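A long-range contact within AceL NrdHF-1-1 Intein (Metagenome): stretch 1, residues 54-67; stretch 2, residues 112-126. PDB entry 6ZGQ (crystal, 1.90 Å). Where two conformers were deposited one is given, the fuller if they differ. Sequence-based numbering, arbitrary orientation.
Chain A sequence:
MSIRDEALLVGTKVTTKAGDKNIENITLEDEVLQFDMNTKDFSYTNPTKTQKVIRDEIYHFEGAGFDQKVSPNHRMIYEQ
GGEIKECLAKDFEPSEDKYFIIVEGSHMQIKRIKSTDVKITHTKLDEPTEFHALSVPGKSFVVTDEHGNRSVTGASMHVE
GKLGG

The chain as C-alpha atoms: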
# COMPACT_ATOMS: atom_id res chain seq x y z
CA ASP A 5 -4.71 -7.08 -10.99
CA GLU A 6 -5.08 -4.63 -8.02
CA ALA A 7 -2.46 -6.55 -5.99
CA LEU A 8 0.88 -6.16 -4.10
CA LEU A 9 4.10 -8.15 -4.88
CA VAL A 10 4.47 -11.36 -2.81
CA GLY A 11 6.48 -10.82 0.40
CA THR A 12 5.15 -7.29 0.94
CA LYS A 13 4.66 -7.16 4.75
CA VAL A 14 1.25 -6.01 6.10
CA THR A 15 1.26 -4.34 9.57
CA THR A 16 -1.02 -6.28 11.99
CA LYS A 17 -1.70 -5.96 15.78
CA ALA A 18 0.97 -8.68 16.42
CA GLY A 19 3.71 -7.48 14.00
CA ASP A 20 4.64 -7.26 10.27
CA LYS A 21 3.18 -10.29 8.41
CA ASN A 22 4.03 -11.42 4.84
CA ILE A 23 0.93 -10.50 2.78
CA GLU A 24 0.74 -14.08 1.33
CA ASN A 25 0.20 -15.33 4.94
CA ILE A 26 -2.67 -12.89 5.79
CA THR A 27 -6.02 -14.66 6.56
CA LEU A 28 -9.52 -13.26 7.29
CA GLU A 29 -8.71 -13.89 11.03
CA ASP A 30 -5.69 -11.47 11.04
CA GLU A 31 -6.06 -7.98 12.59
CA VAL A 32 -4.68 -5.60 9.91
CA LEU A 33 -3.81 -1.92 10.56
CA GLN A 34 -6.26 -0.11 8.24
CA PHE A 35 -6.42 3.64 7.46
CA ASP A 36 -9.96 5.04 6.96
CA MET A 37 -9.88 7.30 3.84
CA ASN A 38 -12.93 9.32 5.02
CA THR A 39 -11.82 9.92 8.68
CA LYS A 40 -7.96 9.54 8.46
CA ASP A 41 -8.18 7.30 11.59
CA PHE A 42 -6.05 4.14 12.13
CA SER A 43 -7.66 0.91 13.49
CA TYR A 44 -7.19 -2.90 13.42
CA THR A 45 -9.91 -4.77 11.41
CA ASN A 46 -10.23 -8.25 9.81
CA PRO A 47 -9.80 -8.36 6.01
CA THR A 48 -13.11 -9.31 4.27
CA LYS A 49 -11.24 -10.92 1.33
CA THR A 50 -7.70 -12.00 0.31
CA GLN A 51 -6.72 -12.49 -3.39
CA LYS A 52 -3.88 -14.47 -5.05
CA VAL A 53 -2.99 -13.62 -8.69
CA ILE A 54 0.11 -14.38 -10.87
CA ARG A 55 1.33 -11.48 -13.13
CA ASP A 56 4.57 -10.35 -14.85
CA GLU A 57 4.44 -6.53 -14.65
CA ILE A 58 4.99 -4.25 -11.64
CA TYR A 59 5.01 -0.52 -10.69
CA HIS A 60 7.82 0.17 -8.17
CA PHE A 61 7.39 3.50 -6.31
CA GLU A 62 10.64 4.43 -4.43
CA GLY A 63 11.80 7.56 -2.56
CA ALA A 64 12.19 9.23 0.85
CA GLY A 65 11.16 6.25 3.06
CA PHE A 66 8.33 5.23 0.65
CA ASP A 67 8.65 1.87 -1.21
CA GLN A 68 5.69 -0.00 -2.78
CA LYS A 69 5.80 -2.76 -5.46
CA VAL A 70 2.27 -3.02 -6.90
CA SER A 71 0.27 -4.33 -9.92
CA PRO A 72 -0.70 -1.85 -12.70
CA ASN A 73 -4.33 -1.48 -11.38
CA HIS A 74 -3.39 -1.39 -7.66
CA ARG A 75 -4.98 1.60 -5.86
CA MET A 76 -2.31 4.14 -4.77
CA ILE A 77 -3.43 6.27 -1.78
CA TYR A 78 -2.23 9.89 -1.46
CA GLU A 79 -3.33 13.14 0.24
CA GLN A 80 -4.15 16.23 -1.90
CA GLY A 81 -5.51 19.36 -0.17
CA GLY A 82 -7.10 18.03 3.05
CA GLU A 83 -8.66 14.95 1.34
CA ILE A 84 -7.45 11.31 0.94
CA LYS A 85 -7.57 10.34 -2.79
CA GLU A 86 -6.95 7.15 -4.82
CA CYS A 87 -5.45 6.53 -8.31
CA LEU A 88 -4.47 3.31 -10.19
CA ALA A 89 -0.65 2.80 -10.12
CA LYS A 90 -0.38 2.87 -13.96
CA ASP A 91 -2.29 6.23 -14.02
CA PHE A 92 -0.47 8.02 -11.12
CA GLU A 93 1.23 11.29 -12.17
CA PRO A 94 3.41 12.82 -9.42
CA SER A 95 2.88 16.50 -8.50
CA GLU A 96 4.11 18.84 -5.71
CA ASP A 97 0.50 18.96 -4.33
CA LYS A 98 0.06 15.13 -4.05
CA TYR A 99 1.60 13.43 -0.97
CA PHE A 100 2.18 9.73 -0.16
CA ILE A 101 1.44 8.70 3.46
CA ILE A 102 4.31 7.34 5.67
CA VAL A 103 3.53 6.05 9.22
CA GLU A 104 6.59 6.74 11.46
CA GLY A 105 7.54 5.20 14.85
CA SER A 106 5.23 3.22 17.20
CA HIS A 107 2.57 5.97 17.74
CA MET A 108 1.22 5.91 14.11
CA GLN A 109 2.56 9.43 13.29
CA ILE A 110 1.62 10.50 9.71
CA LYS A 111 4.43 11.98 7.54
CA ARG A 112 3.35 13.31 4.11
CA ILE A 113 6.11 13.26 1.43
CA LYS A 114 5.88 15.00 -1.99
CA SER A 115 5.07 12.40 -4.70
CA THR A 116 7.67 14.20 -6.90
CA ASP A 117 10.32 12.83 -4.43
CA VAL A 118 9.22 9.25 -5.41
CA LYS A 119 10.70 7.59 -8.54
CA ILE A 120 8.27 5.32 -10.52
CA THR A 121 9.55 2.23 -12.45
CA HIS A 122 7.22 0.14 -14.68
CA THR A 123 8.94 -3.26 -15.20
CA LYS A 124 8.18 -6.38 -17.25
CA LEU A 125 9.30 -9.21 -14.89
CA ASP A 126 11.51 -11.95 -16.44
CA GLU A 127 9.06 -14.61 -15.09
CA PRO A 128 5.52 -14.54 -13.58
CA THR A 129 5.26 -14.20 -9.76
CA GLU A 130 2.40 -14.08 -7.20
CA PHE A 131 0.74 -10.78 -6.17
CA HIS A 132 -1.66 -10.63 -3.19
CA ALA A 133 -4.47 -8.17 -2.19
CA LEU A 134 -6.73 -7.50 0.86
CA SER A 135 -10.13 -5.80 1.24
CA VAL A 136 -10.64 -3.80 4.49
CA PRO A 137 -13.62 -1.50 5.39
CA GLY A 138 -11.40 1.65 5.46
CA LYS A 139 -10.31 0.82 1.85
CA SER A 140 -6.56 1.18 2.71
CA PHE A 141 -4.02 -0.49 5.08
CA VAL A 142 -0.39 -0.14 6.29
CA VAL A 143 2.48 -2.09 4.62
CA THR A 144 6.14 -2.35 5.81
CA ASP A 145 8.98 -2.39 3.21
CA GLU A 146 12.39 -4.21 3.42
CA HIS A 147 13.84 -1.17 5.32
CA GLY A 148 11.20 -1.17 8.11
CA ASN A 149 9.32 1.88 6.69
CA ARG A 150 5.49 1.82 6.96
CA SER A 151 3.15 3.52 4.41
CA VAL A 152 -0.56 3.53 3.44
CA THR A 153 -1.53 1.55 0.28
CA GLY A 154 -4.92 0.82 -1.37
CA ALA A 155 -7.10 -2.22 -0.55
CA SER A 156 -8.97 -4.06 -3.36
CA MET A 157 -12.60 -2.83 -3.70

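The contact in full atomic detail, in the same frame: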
# COMPACT_ATOMS: atom_id res chain seq x y z
N ILE A 54 -1.25 -14.23 -10.31
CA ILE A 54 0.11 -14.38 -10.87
C ILE A 54 0.23 -13.47 -12.10
O ILE A 54 -0.51 -13.68 -13.06
CB ILE A 54 0.37 -15.86 -11.23
CG1 ILE A 54 0.49 -16.70 -9.94
CG2 ILE A 54 1.63 -16.02 -12.08
CD1 ILE A 54 -0.23 -18.02 -10.01
N ARG A 55 1.10 -12.45 -12.03
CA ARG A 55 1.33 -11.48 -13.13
C ARG A 55 2.82 -11.32 -13.39
O ARG A 55 3.63 -11.84 -12.61
CB ARG A 55 0.72 -10.10 -12.81
CG ARG A 55 -0.63 -10.11 -12.12
CD ARG A 55 -1.66 -11.02 -12.77
NE ARG A 55 -2.43 -10.39 -13.83
CZ ARG A 55 -3.46 -10.97 -14.45
NH1 ARG A 55 -3.84 -12.20 -14.10
NH2 ARG A 55 -4.11 -10.33 -15.41
N ASP A 56 3.18 -10.58 -14.45
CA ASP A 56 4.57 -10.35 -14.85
C ASP A 56 4.86 -8.87 -15.16
O ASP A 56 5.79 -8.57 -15.92
CB ASP A 56 4.95 -11.25 -16.05
CG ASP A 56 4.24 -10.86 -17.34
OD1 ASP A 56 3.35 -9.99 -17.28
OD2 ASP A 56 4.59 -11.42 -18.39
N GLU A 57 4.09 -7.95 -14.59
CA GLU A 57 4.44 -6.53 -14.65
C GLU A 57 4.12 -5.84 -13.33
O GLU A 57 3.13 -6.20 -12.66
CB GLU A 57 3.83 -5.82 -15.87
CG GLU A 57 2.32 -5.73 -15.85
CD GLU A 57 1.78 -5.12 -17.13
OE1 GLU A 57 2.33 -4.10 -17.58
OE2 GLU A 57 0.81 -5.68 -17.68
N ILE A 58 4.96 -4.87 -12.97
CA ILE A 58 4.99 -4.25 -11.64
C ILE A 58 5.29 -2.76 -11.79
O ILE A 58 6.03 -2.39 -12.73
CB ILE A 58 6.05 -4.96 -10.75
CG1 ILE A 58 5.77 -4.77 -9.26
CG2 ILE A 58 7.47 -4.52 -11.11
CD1 ILE A 58 6.48 -5.79 -8.41
N TYR A 59 4.69 -1.95 -10.91
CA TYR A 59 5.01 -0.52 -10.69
C TYR A 59 5.69 -0.40 -9.33
O TYR A 59 5.06 -0.71 -8.30
CB TYR A 59 3.75 0.35 -10.72
CG TYR A 59 3.31 0.66 -12.12
CD1 TYR A 59 2.58 -0.26 -12.86
CD2 TYR A 59 3.68 1.85 -12.73
CE1 TYR A 59 2.19 0.01 -14.15
CE2 TYR A 59 3.30 2.13 -14.03
CZ TYR A 59 2.56 1.20 -14.74
OH TYR A 59 2.19 1.48 -16.03
N HIS A 60 6.97 0.00 -9.36
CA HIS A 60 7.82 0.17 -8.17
C HIS A 60 7.97 1.67 -7.90
O HIS A 60 8.64 2.37 -8.68
CB HIS A 60 9.19 -0.50 -8.37
CG HIS A 60 10.10 -0.39 -7.19
ND1 HIS A 60 11.47 -0.44 -7.30
CD2 HIS A 60 9.83 -0.20 -5.88
CE1 HIS A 60 12.01 -0.31 -6.10
NE2 HIS A 60 11.03 -0.16 -5.22
N PHE A 61 7.29 2.13 -6.85
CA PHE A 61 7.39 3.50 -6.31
C PHE A 61 8.49 3.50 -5.24
O PHE A 61 8.43 2.67 -4.34
CB PHE A 61 6.04 3.92 -5.68
CG PHE A 61 4.91 4.05 -6.66
CD1 PHE A 61 4.21 2.93 -7.11
CD2 PHE A 61 4.51 5.30 -7.12
CE1 PHE A 61 3.16 3.05 -8.00
CE2 PHE A 61 3.46 5.42 -8.02
CZ PHE A 61 2.79 4.30 -8.46
N GLU A 62 9.49 4.39 -5.36
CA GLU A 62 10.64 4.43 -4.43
C GLU A 62 11.14 5.86 -4.21
O GLU A 62 11.50 6.55 -5.17
CB GLU A 62 11.80 3.55 -4.94
CG GLU A 62 12.95 3.43 -3.93
CD GLU A 62 14.05 2.46 -4.34
OE1 GLU A 62 14.13 2.09 -5.53
OE2 GLU A 62 14.85 2.07 -3.46
N GLY A 63 11.17 6.29 -2.95
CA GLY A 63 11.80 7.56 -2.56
C GLY A 63 11.41 7.99 -1.16
O GLY A 63 10.26 7.79 -0.77
N ALA A 64 12.39 8.52 -0.41
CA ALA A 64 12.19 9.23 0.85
C ALA A 64 11.41 8.43 1.91
O ALA A 64 10.53 8.99 2.58
CB ALA A 64 11.50 10.57 0.58
N GLY A 65 11.76 7.15 2.07
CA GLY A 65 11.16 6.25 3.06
C GLY A 65 9.87 5.59 2.59
O GLY A 65 9.23 4.87 3.36
N PHE A 66 9.49 5.84 1.32
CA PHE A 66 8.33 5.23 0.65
C PHE A 66 8.84 4.19 -0.36
O PHE A 66 9.66 4.50 -1.24
CB PHE A 66 7.49 6.33 -0.04
CG PHE A 66 6.17 5.85 -0.59
CD1 PHE A 66 5.08 5.66 0.23
CD2 PHE A 66 6.02 5.62 -1.95
CE1 PHE A 66 3.87 5.23 -0.28
CE2 PHE A 66 4.82 5.18 -2.48
CZ PHE A 66 3.74 4.98 -1.64
N ASP A 67 8.38 2.94 -0.22
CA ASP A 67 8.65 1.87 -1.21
C ASP A 67 7.43 0.96 -1.29
O ASP A 67 7.08 0.33 -0.29
CB ASP A 67 9.89 1.05 -0.83
CG ASP A 67 10.43 0.23 -2.00
OD1 ASP A 67 9.72 -0.67 -2.49
OD2 ASP A 67 11.57 0.50 -2.43
N ARG A 112 3.77 13.16 5.51
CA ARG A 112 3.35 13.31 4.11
C ARG A 112 4.56 13.78 3.31
O ARG A 112 5.15 14.82 3.63
CB ARG A 112 2.17 14.30 4.02
CG ARG A 112 0.93 13.81 4.75
CD ARG A 112 0.35 14.89 5.64
NE ARG A 112 -0.86 14.45 6.35
CZ ARG A 112 -0.94 14.20 7.65
NH1 ARG A 112 0.12 14.32 8.44
NH2 ARG A 112 -2.09 13.80 8.17
N ILE A 113 4.96 12.97 2.31
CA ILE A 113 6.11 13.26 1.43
C ILE A 113 5.60 13.60 0.03
O ILE A 113 4.64 12.98 -0.43
CB ILE A 113 7.13 12.10 1.40
CG1 ILE A 113 6.47 10.77 1.00
CG2 ILE A 113 7.80 11.97 2.77
CD1 ILE A 113 7.39 9.84 0.24
N LYS A 114 6.23 14.59 -0.62
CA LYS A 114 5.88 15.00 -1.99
C LYS A 114 6.07 13.81 -2.93
O LYS A 114 7.12 13.16 -2.87
CB LYS A 114 6.74 16.19 -2.45
CG LYS A 114 6.31 17.53 -1.87
CD LYS A 114 7.26 18.65 -2.24
CE LYS A 114 7.10 19.09 -3.68
NZ LYS A 114 8.16 20.06 -4.06
N SER A 115 5.04 13.51 -3.74
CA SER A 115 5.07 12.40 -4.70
C SER A 115 6.20 12.59 -5.72
O SER A 115 6.71 11.59 -6.25
CB SER A 115 3.71 12.25 -5.40
OG SER A 115 3.29 13.47 -5.97
N THR A 116 6.58 13.85 -5.98
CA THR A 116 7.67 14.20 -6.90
C THR A 116 9.05 13.80 -6.34
O THR A 116 10.04 13.88 -7.06
CB THR A 116 7.65 15.71 -7.24
OG1 THR A 116 7.60 16.47 -6.03
CG2 THR A 116 6.44 16.06 -8.10
N ASP A 117 9.10 13.36 -5.07
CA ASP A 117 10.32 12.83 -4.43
C ASP A 117 10.37 11.30 -4.59
O ASP A 117 11.29 10.68 -4.05
CB ASP A 117 10.38 13.14 -2.92
CG ASP A 117 10.69 14.61 -2.60
OD1 ASP A 117 11.01 15.41 -3.50
OD2 ASP A 117 10.60 14.95 -1.40
N VAL A 118 9.40 10.71 -5.29
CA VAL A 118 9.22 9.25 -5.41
C VAL A 118 9.33 8.86 -6.89
O VAL A 118 8.48 9.25 -7.69
CB VAL A 118 7.85 8.80 -4.83
CG1 VAL A 118 7.63 7.29 -4.98
CG2 VAL A 118 7.73 9.19 -3.36
N LYS A 119 10.41 8.14 -7.21
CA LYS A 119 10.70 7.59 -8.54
C LYS A 119 9.69 6.45 -8.83
O LYS A 119 9.36 5.69 -7.91
CB LYS A 119 12.15 7.09 -8.54
CG LYS A 119 12.66 6.45 -9.83
CD LYS A 119 14.15 6.13 -9.73
CE LYS A 119 14.43 4.94 -8.82
NZ LYS A 119 15.88 4.80 -8.54
N ILE A 120 9.21 6.37 -10.07
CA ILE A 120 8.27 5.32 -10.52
C ILE A 120 8.92 4.52 -11.65
O ILE A 120 9.30 5.11 -12.67
CB ILE A 120 6.92 5.91 -11.00
CG1 ILE A 120 6.36 6.92 -9.98
CG2 ILE A 120 5.92 4.79 -11.28
CD1 ILE A 120 5.16 7.70 -10.48
N THR A 121 9.03 3.20 -11.45
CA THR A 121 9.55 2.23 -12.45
C THR A 121 8.42 1.27 -12.81
O THR A 121 7.81 0.69 -11.91
CB THR A 121 10.74 1.45 -11.87
OG1 THR A 121 11.68 2.40 -11.35
CG2 THR A 121 11.43 0.58 -12.93
N HIS A 122 8.13 1.15 -14.12
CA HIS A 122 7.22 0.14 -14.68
C HIS A 122 8.10 -0.93 -15.34
O HIS A 122 8.82 -0.60 -16.28
CB HIS A 122 6.26 0.77 -15.71
CG HIS A 122 5.22 -0.16 -16.23
ND1 HIS A 122 4.50 0.11 -17.38
CD2 HIS A 122 4.77 -1.35 -15.78
CE1 HIS A 122 3.65 -0.88 -17.60
NE2 HIS A 122 3.80 -1.78 -16.64
N THR A 123 8.07 -2.15 -14.80
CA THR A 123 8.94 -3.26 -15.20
C THR A 123 8.10 -4.42 -15.72
O THR A 123 7.06 -4.73 -15.13
CB THR A 123 9.81 -3.71 -13.99
OG1 THR A 123 10.58 -2.58 -13.56
CG2 THR A 123 10.76 -4.86 -14.34
N LYS A 124 8.55 -5.02 -16.83
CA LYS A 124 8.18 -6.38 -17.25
C LYS A 124 9.12 -7.33 -16.50
O LYS A 124 10.33 -7.23 -16.66
CB LYS A 124 8.36 -6.56 -18.77
CG LYS A 124 7.78 -7.84 -19.37
CD LYS A 124 6.29 -7.99 -19.11
CE LYS A 124 5.51 -8.37 -20.36
NZ LYS A 124 5.92 -9.71 -20.89
N LEU A 125 8.55 -8.20 -15.65
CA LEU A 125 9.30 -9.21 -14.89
C LEU A 125 9.74 -10.32 -15.85
O LEU A 125 9.02 -10.61 -16.82
CB LEU A 125 8.44 -9.77 -13.75
CG LEU A 125 8.10 -8.76 -12.65
CD1 LEU A 125 7.07 -9.31 -11.67
CD2 LEU A 125 9.36 -8.33 -11.91
N ASP A 126 10.93 -10.89 -15.60
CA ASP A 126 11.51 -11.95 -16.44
C ASP A 126 10.61 -13.20 -16.41
O ASP A 126 10.47 -13.87 -17.44
CB ASP A 126 12.95 -12.29 -15.99
CG ASP A 126 13.96 -11.21 -16.36
OD1 ASP A 126 13.66 -10.36 -17.23
OD2 ASP A 126 15.07 -11.22 -15.79
O HOH W 1 11.23 3.15 -8.79

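The most distinctive feature of this contact is a histidine that stacks on a tyrosine while hydrogen-bonding a glutamate on the same face of a two-stranded antiparallel pairing. The imidazole of H122 lies on the ring of Y59 as an offset stack, centroids 4.0 Å apart and planes only 16° from parallel, while its edge reaches on to a carboxylate: H122 NE2 donates to E57 OE1 at 2.9 Å. Y59 and H122 are a non-hydrogen-bonded pair, CA atoms 4.6 Å apart; with H122 in t (chi1 -174°) and Y59 in m (chi1 -81°), their rings overlap, and E57 lies two residues along on the same face.

Beneath the side chains runs a regular ladder. I58, H60 and E62 each exchange two backbone hydrogen bonds with T123, T121 and K119 respectively; H60 N to T121 O, at 2.8 Å, is typical. L125 N extends the series to D56 O at 2.8 Å.

Alternation sorts the residues. E57, Y59 and F61 share a face with K124, H122 and I120, and this face grades from charged to apolar. Next to this face, K124 NZ forms a salt bridge with D56 OD2 at 3.3 Å; as a hydrogen bond it is weak. Both residues have some solvent exposure. Farther along, I120 serves both aromatic rings: its CG2 meets the edge of Y59 at CD2, 4.0 Å away, and also lies over a face of F61, whose CE2 is 3.8 Å from I120 CD1.

The other face carries I58, H60 and E62 opposite T123, T121 and K119. Buried I58 packs its CG2 3.8 Å from T123 CB and 4.3 Å from L125 CD2. H60 instead turns its ring end away from the partner strand, and its NE2 donates to D67 OD2 at 2.9 Å, bracing its own hairpin. A water donates to H60 O at 2.7 Å and also hydrogen-bonds T121 OG1 at 2.7 Å.

Past the last bridge, E62 with K119, the first stretch folds back in a type I' turn from G63 to F66. Glycine suits position 63 sterically: a CB there would lie 2.1 Å from D117 O. G65, with phi 85°, occupies a conformation that favours glycine. At the end of the turn, buried F66 brings CB to 3.5 Å from I113 CD1 and CD2 to 3.8 Å from V118 CG1. V118 CG1 also approaches F61 CB at 3.8 Å, so one valine links two aromatics. In all, the two stretches bury 1054 Å².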